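Local atomic coordinates of CRISPR protein (Archaeoglobus fulgidus, PDB entry 4MJK), a protein that probably serves as a Cas5-family subunit of a type I-A Cascade complex, the RNA-guided surveillance machinery of CRISPR immunity. Residues G3-V8 with K163-T168; G63-A68 with F134-V139; N203-K208 with S218-K223. All blocks are in the same frame, centred on the assembly; numbering follows the deposited sequence.

Contact 2 lies between the other two and touches both; contacts 1 and 3 are about 22 Å apart, centre to centre. Contact 1 pairs middle strands 2-10 and 157-170 of the six-stranded antiparallel sheet. Contact 2, within the chain interval that contact 1 spans, lies at the sheet's edge, where strand 66-73 begins and strand 127-134 ends, its centre about 12 Å from that of contact 1. Tyr-4 packs on Phe-134 there. Contact 3 comes later, between strands 196-202 and 225-231, its centre about 13 Å from that of contact 2. A probable Gly-63 O to Glu-206 N bond ties its loop, through contact 2, to the sheet that holds contact 1.

Contact 1. Residues G3-V8 with K163-T168; sequences GYLVDV and KKVKVT
Gly-3 and Val-165 face each other as an antiparallel hydrogen-bonded pair, gripped by two backbone bonds: Gly-3 N to Val-165 O at 2.9 Å, and Val-165 N to Gly-3 O at 2.8 Å. Here the packing is tight. Gly-3 has no side chain, and two valine methyls close on its backbone: Val-165 CG2 comes to 3.6 Å from Gly-3 C, while Val-167 CG1 lies 3.9 Å from Gly-3 CA. Two residues on, Leu-5 and Lys-163 repeat the pattern, with Leu-5 N donating a hydrogen bond to Lys-163 O and Lys-163 N donating one to Leu-5 O. Between these pairs stands the non-hydrogen-bonded pair of Tyr-4 and Lys-164, where CA-H groups lean on the carbonyls of Lys-163 and Gly-3. The two strands belong to the large antiparallel sheet, consistent with the ferredoxin-like core of Cas5 proteins; strand 2-10 has strand 157-170 on one side and strand 127-134 on the other, where Tyr-4 shares backbone hydrogen bonding with Leu-132. On the face of Leu-5 and Val-165, Leu-5 CD1 meets Val-165 CG1 at 4.2 Å, and Phe-131 and Tyr-178 add to the cover of Leu-5. The loose part is Lys-163, whose side chain starts on this same face but leads away into solvent. On the other face Tyr-4 is buried, with Leu-144 against it. Tyr-4 and Lys-164 run side by side in the same direction, Lys-164 CE coming obliquely to 3.6 Å from Tyr-4 CE2. A bend at chi3 (-62°) places CE beside the ring. At their polar ends one water joins the two, accepting from Lys-164 NZ at 2.8 Å and hydrogen-bonding Tyr-4 OH at 3.2 Å, while Glu-137 and Glu-141 are weak, long-range ion partners of the ammonium.

Contact 2. Residues G63-A68 with F134-V139; sequences GENLLA and FKEEAV
An antiparallel, non-hydrogen-bonded beta pair, Leu-66 with Phe-134, opens the strand pairing just where helix 58-65 gives way to strand 66-73. Leu-66 CD1 sits over one face of the Phe-134 ring in a CH-pi contact, 4.0 Å from the centroid and 29° off the normal, with ring atom CE1 closest to the methyl. Ala-138 CB meets the opposite face, 3.7 Å above the plane and offset toward the rim, so the phenyl is held between the strand and the returning loop. Asn-65 O lies at the ring's edge and does double duty: it accepts the one hydrogen bond across this contact, from Lys-135 N at 2.8 Å, and meets Phe-134 CA-H. One step further along the strand, Leu-67 and Ala-68 both face Val-133, a classic beta bulge in this outermost strand of the sheet. Leu-67 reaches toward the loop there, its CD1 lying 3.9 Å from Lys-135 CA. At the outer surface the Lys-135 chain bends at chi3 and brings NZ to 3.7 Å from Glu-64 O, too far for a hydrogen bond. The Glu-136 carboxylate and the Asn-65 amide cross obliquely nearby, their planes 81° apart; their closest polar atoms, Asn-65 ND2 and Glu-136 OE2, are too near and badly angled to count as a hydrogen bond, so the local detail is doubtful.

Contact 3. Residues N203-K208 with S218-K223; sequences NPFEVK and SYISGK
The side-chain amide of Asn-203 is gripped by three backbone groups. Its ND2 donates to Lys-223 O at 2.9 Å, a fairly straight bond (158° at the hydrogen) with the acceptor close to the amide plane, and more weakly to Ile-220 O at 3.3 Å. Its OD1 accepts from Phe-205 N at 3.0 Å, the donor standing well above the amide carbonyl plane; this closes an Asx turn. CG lies anti to the backbone N (chi1 -176°), on the side of residues 218-223, and the bonds on ND2 and OD1 fix the rotation of the amide. Beside it, Phe-205 and Ile-220 cross at about a right angle, Ile-220 CG1 meeting ring atom CD2 of Phe-205 obliquely at 3.6 Å. Pro-204 CG lies over the centre of one face of that ring. At the outer end Val-207 CG2 rests 3.6 Å from Ser-221 O. The ammonium of Lys-223 turns to Ala-225 O and Glu-183. Both segments belong to the one connection between strands 196-202 and 225-231: Pro-204 packs against helix 33-46, Phe-205 against Leu-66 of strand 66-73, and Phe-205 and Ile-220 both touch Arg-263 on strand 258-263.

Contact 1. Residues G3-V8 with K163-T168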
loop_
_atom_site.group_PDB
_atom_site.type_symbol
_atom_site.label_atom_id
_atom_site.label_comp_id
_atom_site.label_asym_id
_atom_site.label_seq_id
_atom_site.Cartn_x
_atom_site.Cartn_y
_atom_site.Cartn_z
ATOM N N GLY A 3 -28.634 6.349 -12.021
ATOM C CA GLY A 3 -27.613 5.654 -11.262
ATOM C C GLY A 3 -26.316 5.577 -12.051
ATOM O O GLY A 3 -26.320 5.558 -13.281
ATOM N N TYR A 4 -25.202 5.546 -11.333
ATOM C CA TYR A 4 -23.903 5.289 -11.933
ATOM C C TYR A 4 -23.245 4.159 -11.171
ATOM O O TYR A 4 -23.198 4.191 -9.940
ATOM C CB TYR A 4 -23.016 6.526 -11.825
ATOM C CG TYR A 4 -23.606 7.770 -12.440
ATOM C CD1 TYR A 4 -24.505 8.555 -11.739
ATOM C CD2 TYR A 4 -23.261 8.155 -13.728
ATOM C CE1 TYR A 4 -25.050 9.695 -12.303
ATOM C CE2 TYR A 4 -23.792 9.290 -14.299
ATOM C CZ TYR A 4 -24.685 10.057 -13.587
ATOM O OH TYR A 4 -25.214 11.194 -14.162
ATOM N N LEU A 5 -22.754 3.168 -11.905
ATOM C CA LEU A 5 -21.900 2.122 -11.365
ATOM C C LEU A 5 -20.467 2.384 -11.816
ATOM O O LEU A 5 -20.178 2.440 -13.020
ATOM C CB LEU A 5 -22.338 0.769 -11.892
ATOM C CG LEU A 5 -23.761 0.376 -11.513
ATOM C CD1 LEU A 5 -24.173 -0.799 -12.365
ATOM C CD2 LEU A 5 -23.838 0.035 -10.027
ATOM N N VAL A 6 -19.576 2.575 -10.853
ATOM C CA VAL A 6 -18.199 2.940 -11.162
ATOM C C VAL A 6 -17.244 1.923 -10.536
ATOM O O VAL A 6 -17.202 1.769 -9.304
ATOM C CB VAL A 6 -17.877 4.329 -10.617
ATOM C CG1 VAL A 6 -16.497 4.795 -11.107
ATOM C CG2 VAL A 6 -18.981 5.342 -11.016
ATOM N N ASP A 7 -16.496 1.224 -11.382
ATOM C CA ASP A 7 -15.500 0.257 -10.929
ATOM C C ASP A 7 -14.129 0.930 -10.849
ATOM O O ASP A 7 -13.624 1.496 -11.832
ATOM C CB ASP A 7 -15.429 -0.950 -11.874
ATOM C CG ASP A 7 -16.618 -1.900 -11.718
ATOM O OD1 ASP A 7 -17.522 -1.618 -10.897
ATOM O OD2 ASP A 7 -16.652 -2.928 -12.428
ATOM N N VAL A 8 -13.515 0.853 -9.678
ATOM C CA VAL A 8 -12.279 1.576 -9.439
ATOM C C VAL A 8 -11.185 0.607 -9.001
ATOM O O VAL A 8 -11.361 -0.166 -8.062
ATOM C CB VAL A 8 -12.464 2.664 -8.363
ATOM C CG1 VAL A 8 -11.154 3.425 -8.154
ATOM C CG2 VAL A 8 -13.563 3.635 -8.766
ATOM N N LYS A 163 -20.885 2.844 -15.785
ATOM C CA LYS A 163 -22.150 2.564 -16.450
ATOM C C LYS A 163 -23.237 3.457 -15.870
ATOM O O LYS A 163 -23.448 3.494 -14.647
ATOM C CB LYS A 163 -22.500 1.083 -16.296
ATOM C CG LYS A 163 -23.680 0.599 -17.120
ATOM C CD LYS A 163 -23.954 -0.881 -16.833
ATOM C CE LYS A 163 -25.270 -1.352 -17.464
ATOM N NZ LYS A 163 -25.281 -1.217 -18.953
ATOM N N LYS A 164 -23.902 4.203 -16.745
ATOM C CA LYS A 164 -25.067 4.986 -16.359
ATOM C C LYS A 164 -26.295 4.084 -16.492
ATOM O O LYS A 164 -26.487 3.429 -17.522
ATOM C CB LYS A 164 -25.196 6.223 -17.249
ATOM C CG LYS A 164 -26.165 7.279 -16.747
ATOM C CD LYS A 164 -26.197 8.485 -17.687
ATOM C CE LYS A 164 -24.823 9.154 -17.765
ATOM N NZ LYS A 164 -24.730 10.262 -18.775
ATOM N N VAL A 165 -27.108 4.017 -15.443
ATOM C CA VAL A 165 -28.243 3.094 -15.430
ATOM C C VAL A 165 -29.528 3.774 -14.981
ATOM O O VAL A 165 -29.501 4.719 -14.196
ATOM C CB VAL A 165 -27.996 1.889 -14.498
ATOM C CG1 VAL A 165 -26.890 0.997 -15.046
ATOM C CG2 VAL A 165 -27.671 2.369 -13.081
ATOM N N LYS A 166 -30.657 3.295 -15.496
ATOM C CA LYS A 166 -31.948 3.714 -14.979
ATOM C C LYS A 166 -32.192 2.909 -13.704
ATOM O O LYS A 166 -31.870 1.727 -13.650
ATOM C CB LYS A 166 -33.045 3.464 -16.019
ATOM C CG LYS A 166 -32.666 3.941 -17.417
ATOM C CD LYS A 166 -33.781 3.726 -18.441
ATOM C CE LYS A 166 -34.686 4.944 -18.537
ATOM N NZ LYS A 166 -33.911 6.193 -18.826
ATOM N N VAL A 167 -32.712 3.549 -12.666
ATOM C CA VAL A 167 -32.997 2.840 -11.417
ATOM C C VAL A 167 -34.493 2.836 -11.078
ATOM O O VAL A 167 -35.233 3.733 -11.485
ATOM C CB VAL A 167 -32.197 3.419 -10.214
ATOM C CG1 VAL A 167 -30.711 3.343 -10.482
ATOM C CG2 VAL A 167 -32.603 4.859 -9.919
ATOM N N THR A 168 -34.921 1.815 -10.342
ATOM C CA THR A 168 -36.279 1.730 -9.818
ATOM C C THR A 168 -36.245 1.926 -8.307
ATOM O O THR A 168 -35.373 1.379 -7.630
ATOM C CB THR A 168 -36.884 0.342 -10.096
ATOM O OG1 THR A 168 -36.917 0.111 -11.507
ATOM C CG2 THR A 168 -38.293 0.245 -9.535
HETATM O O HOH W 1 -25.535 12.357 -17.166
#

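Contact 2. Residues G63-A68 with F134-V139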
loop_
_atom_site.group_PDB
_atom_site.type_symbol
_atom_site.label_atom_id
_atom_site.label_comp_id
_atom_site.label_asym_id
_atom_site.label_seq_id
_atom_site.Cartn_x
_atom_site.Cartn_y
_atom_site.Cartn_z
ATOM N N GLY A 63 -23.967 16.663 -3.170
ATOM C CA GLY A 63 -24.627 16.151 -1.989
ATOM C C GLY A 63 -26.101 16.491 -1.940
ATOM O O GLY A 63 -26.903 15.727 -1.408
ATOM N N GLU A 64 -26.468 17.641 -2.494
ATOM C CA GLU A 64 -27.872 18.032 -2.530
ATOM C C GLU A 64 -28.665 17.172 -3.512
ATOM O O GLU A 64 -29.853 16.921 -3.317
ATOM C CB GLU A 64 -28.005 19.525 -2.870
ATOM C CG GLU A 64 -27.550 20.445 -1.742
ATOM C CD GLU A 64 -27.332 21.888 -2.186
ATOM O OE1 GLU A 64 -27.432 22.176 -3.401
ATOM O OE2 GLU A 64 -27.048 22.736 -1.311
ATOM N N ASN A 65 -28.010 16.711 -4.565
ATOM C CA ASN A 65 -28.691 15.889 -5.557
ATOM C C ASN A 65 -28.554 14.383 -5.302
ATOM O O ASN A 65 -29.155 13.567 -6.004
ATOM C CB ASN A 65 -28.200 16.231 -6.967
ATOM C CG ASN A 65 -28.607 17.631 -7.403
ATOM O OD1 ASN A 65 -27.756 18.476 -7.702
ATOM N ND2 ASN A 65 -29.917 17.885 -7.438
ATOM N N LEU A 66 -27.776 14.019 -4.293
ATOM C CA LEU A 66 -27.479 12.609 -4.047
ATOM C C LEU A 66 -28.619 11.903 -3.321
ATOM O O LEU A 66 -29.065 12.361 -2.283
ATOM C CB LEU A 66 -26.191 12.469 -3.232
ATOM C CG LEU A 66 -25.640 11.049 -3.019
ATOM C CD1 LEU A 66 -25.047 10.470 -4.301
ATOM C CD2 LEU A 66 -24.583 11.064 -1.918
ATOM N N LEU A 67 -29.070 10.777 -3.862
ATOM C CA LEU A 67 -30.072 9.956 -3.196
ATOM C C LEU A 67 -29.445 8.751 -2.494
ATOM O O LEU A 67 -29.952 8.294 -1.471
ATOM C CB LEU A 67 -31.103 9.470 -4.209
ATOM C CG LEU A 67 -31.917 10.621 -4.808
ATOM C CD1 LEU A 67 -32.939 10.087 -5.809
ATOM C CD2 LEU A 67 -32.579 11.445 -3.701
ATOM N N ALA A 68 -28.356 8.230 -3.061
ATOM C CA ALA A 68 -27.738 7.024 -2.514
ATOM C C ALA A 68 -26.277 6.948 -2.882
ATOM O O ALA A 68 -25.885 7.361 -3.969
ATOM C CB ALA A 68 -28.466 5.787 -3.028
ATOM N N PHE A 134 -28.505 9.687 -8.226
ATOM C CA PHE A 134 -28.815 11.115 -8.127
ATOM C C PHE A 134 -30.252 11.431 -8.568
ATOM O O PHE A 134 -30.840 10.711 -9.368
ATOM C CB PHE A 134 -27.842 11.941 -8.973
ATOM C CG PHE A 134 -26.420 11.887 -8.490
ATOM C CD1 PHE A 134 -25.985 12.737 -7.486
ATOM C CD2 PHE A 134 -25.520 10.987 -9.043
ATOM C CE1 PHE A 134 -24.666 12.696 -7.037
ATOM C CE2 PHE A 134 -24.200 10.932 -8.598
ATOM C CZ PHE A 134 -23.775 11.783 -7.599
ATOM N N LYS A 135 -30.797 12.532 -8.054
ATOM C CA LYS A 135 -32.164 12.933 -8.376
ATOM C C LYS A 135 -32.276 13.268 -9.861
ATOM O O LYS A 135 -33.322 13.042 -10.479
ATOM C CB LYS A 135 -32.575 14.133 -7.526
ATOM C CG LYS A 135 -34.062 14.230 -7.250
ATOM C CD LYS A 135 -34.334 15.391 -6.306
ATOM C CE LYS A 135 -33.208 15.510 -5.286
ATOM N NZ LYS A 135 -33.354 16.727 -4.438
ATOM N N GLU A 136 -31.202 13.816 -10.427
ATOM C CA GLU A 136 -31.087 13.952 -11.884
ATOM C C GLU A 136 -29.641 13.789 -12.326
ATOM O O GLU A 136 -28.756 13.610 -11.498
ATOM C CB GLU A 136 -31.601 15.306 -12.356
ATOM C CG GLU A 136 -30.737 16.461 -11.932
ATOM C CD GLU A 136 -31.285 17.156 -10.711
ATOM O OE1 GLU A 136 -32.516 17.363 -10.648
ATOM O OE2 GLU A 136 -30.486 17.492 -9.810
ATOM N N GLU A 137 -29.399 13.859 -13.630
ATOM C CA GLU A 137 -28.036 13.745 -14.145
ATOM C C GLU A 137 -27.136 14.821 -13.538
ATOM O O GLU A 137 -27.157 15.975 -13.966
ATOM C CB GLU A 137 -28.026 13.827 -15.673
ATOM C CG GLU A 137 -28.671 12.625 -16.353
ATOM C CD GLU A 137 -28.772 12.775 -17.862
ATOM O OE1 GLU A 137 -29.891 13.031 -18.364
ATOM O OE2 GLU A 137 -27.734 12.631 -18.548
ATOM N N ALA A 138 -26.347 14.440 -12.538
ATOM C CA ALA A 138 -25.542 15.410 -11.799
ATOM C C ALA A 138 -24.091 15.491 -12.267
ATOM O O ALA A 138 -23.360 16.398 -11.873
ATOM C CB ALA A 138 -25.600 15.121 -10.302
ATOM N N VAL A 139 -23.665 14.545 -13.095
ATOM C CA VAL A 139 -22.289 14.569 -13.577
ATOM C C VAL A 139 -22.128 13.885 -14.931
ATOM O O VAL A 139 -22.678 12.807 -15.167
ATOM C CB VAL A 139 -21.321 13.936 -12.549
ATOM C CG1 VAL A 139 -21.769 12.528 -12.196
ATOM C CG2 VAL A 139 -19.892 13.945 -13.082
#

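Contact 3. Residues N203-K208 with S218-K223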
loop_
_atom_site.group_PDB
_atom_site.type_symbol
_atom_site.label_atom_id
_atom_site.label_comp_id
_atom_site.label_asym_id
_atom_site.label_seq_id
_atom_site.Cartn_x
_atom_site.Cartn_y
_atom_site.Cartn_z
ATOM N N ASN A 203 -21.580 12.667 6.838
ATOM C CA ASN A 203 -22.817 12.469 6.094
ATOM C C ASN A 203 -22.707 13.063 4.688
ATOM O O ASN A 203 -22.426 14.250 4.534
ATOM C CB ASN A 203 -23.981 13.088 6.890
ATOM C CG ASN A 203 -25.334 12.862 6.247
ATOM O OD1 ASN A 203 -25.461 12.152 5.256
ATOM N ND2 ASN A 203 -26.362 13.468 6.825
ATOM N N PRO A 204 -22.899 12.236 3.644
ATOM C CA PRO A 204 -22.733 12.807 2.301
ATOM C C PRO A 204 -24.014 13.466 1.789
ATOM O O PRO A 204 -23.994 14.104 0.743
ATOM C CB PRO A 204 -22.410 11.579 1.450
ATOM C CG PRO A 204 -23.187 10.469 2.114
ATOM C CD PRO A 204 -23.135 10.779 3.605
ATOM N N PHE A 205 -25.115 13.287 2.504
ATOM C CA PHE A 205 -26.406 13.789 2.049
ATOM C C PHE A 205 -26.597 15.219 2.514
ATOM O O PHE A 205 -26.469 15.519 3.701
ATOM C CB PHE A 205 -27.537 12.903 2.554
ATOM C CG PHE A 205 -27.431 11.489 2.095
ATOM C CD1 PHE A 205 -27.527 11.178 0.746
ATOM C CD2 PHE A 205 -27.216 10.470 2.997
ATOM C CE1 PHE A 205 -27.411 9.876 0.308
ATOM C CE2 PHE A 205 -27.092 9.162 2.561
ATOM C CZ PHE A 205 -27.195 8.871 1.215
ATOM N N GLU A 206 -26.865 16.106 1.569
ATOM C CA GLU A 206 -27.144 17.497 1.892
ATOM C C GLU A 206 -28.607 17.797 1.610
ATOM O O GLU A 206 -29.229 17.160 0.757
ATOM C CB GLU A 206 -26.246 18.434 1.077
ATOM C CG GLU A 206 -24.751 18.160 1.231
ATOM C CD GLU A 206 -23.965 19.378 1.707
ATOM O OE1 GLU A 206 -24.591 20.330 2.221
ATOM O OE2 GLU A 206 -22.716 19.378 1.567
ATOM N N VAL A 207 -29.159 18.769 2.326
ATOM C CA VAL A 207 -30.519 19.214 2.062
ATOM C C VAL A 207 -30.514 20.572 1.368
ATOM O O VAL A 207 -29.738 21.455 1.726
ATOM C CB VAL A 207 -31.345 19.307 3.357
ATOM C CG1 VAL A 207 -32.716 19.912 3.071
ATOM C CG2 VAL A 207 -31.477 17.928 4.004
ATOM N N LYS A 208 -31.388 20.731 0.376
ATOM C CA LYS A 208 -31.536 22.000 -0.340
ATOM C C LYS A 208 -31.467 23.205 0.597
ATOM O O LYS A 208 -30.437 23.875 0.695
ATOM C CB LYS A 208 -32.864 22.030 -1.100
ATOM C CG LYS A 208 -34.092 22.035 -0.197
ATOM C CD LYS A 208 -35.345 22.447 -0.963
ATOM C CE LYS A 208 -36.570 22.466 -0.056
ATOM N NZ LYS A 208 -36.438 23.453 1.054
ATOM N N SER A 218 -35.257 13.438 7.835
ATOM C CA SER A 218 -35.392 13.553 9.278
ATOM C C SER A 218 -34.330 12.706 9.971
ATOM O O SER A 218 -33.481 13.223 10.695
ATOM C CB SER A 218 -36.800 13.128 9.735
ATOM O OG SER A 218 -37.756 14.152 9.586
ATOM N N TYR A 219 -34.390 11.397 9.745
ATOM C CA TYR A 219 -33.451 10.473 10.362
ATOM C C TYR A 219 -32.123 10.509 9.638
ATOM O O TYR A 219 -31.085 10.186 10.211
ATOM C CB TYR A 219 -34.015 9.049 10.397
ATOM C CG TYR A 219 -35.000 8.835 11.526
ATOM C CD1 TYR A 219 -34.556 8.571 12.816
ATOM C CD2 TYR A 219 -36.370 8.910 11.305
ATOM C CE1 TYR A 219 -35.445 8.383 13.855
ATOM C CE2 TYR A 219 -37.271 8.725 12.344
ATOM C CZ TYR A 219 -36.800 8.456 13.615
ATOM O OH TYR A 219 -37.685 8.272 14.656
ATOM N N ILE A 220 -32.160 10.904 8.371
ATOM C CA ILE A 220 -30.935 11.153 7.623
ATOM C C ILE A 220 -30.743 12.660 7.539
ATOM O O ILE A 220 -29.652 13.144 7.227
ATOM C CB ILE A 220 -30.996 10.559 6.209
ATOM C CG1 ILE A 220 -29.578 10.356 5.668
ATOM C CG2 ILE A 220 -31.822 11.449 5.292
ATOM C CD1 ILE A 220 -28.725 9.421 6.521
ATOM N N SER A 221 -31.827 13.378 7.841
ATOM C CA SER A 221 -31.865 14.841 7.893
ATOM C C SER A 221 -30.646 15.501 7.283
ATOM O O SER A 221 -30.306 15.281 6.117
ATOM C CB SER A 221 -32.006 15.320 9.345
ATOM O OG SER A 221 -33.363 15.536 9.701
ATOM N N GLY A 222 -30.016 16.331 8.102
ATOM C CA GLY A 222 -28.739 16.934 7.796
ATOM C C GLY A 222 -27.915 16.826 9.061
ATOM O O GLY A 222 -27.454 17.828 9.604
ATOM N N LYS A 223 -27.767 15.601 9.559
ATOM C CA LYS A 223 -26.867 15.344 10.674
ATOM C C LYS A 223 -25.452 15.325 10.117
ATOM O O LYS A 223 -25.269 15.236 8.902
ATOM C CB LYS A 223 -27.211 14.027 11.365
ATOM C CG LYS A 223 -27.382 12.860 10.420
ATOM C CD LYS A 223 -28.408 11.874 10.967
ATOM C CE LYS A 223 -27.936 10.429 10.816
ATOM N NZ LYS A 223 -26.940 10.047 11.861
#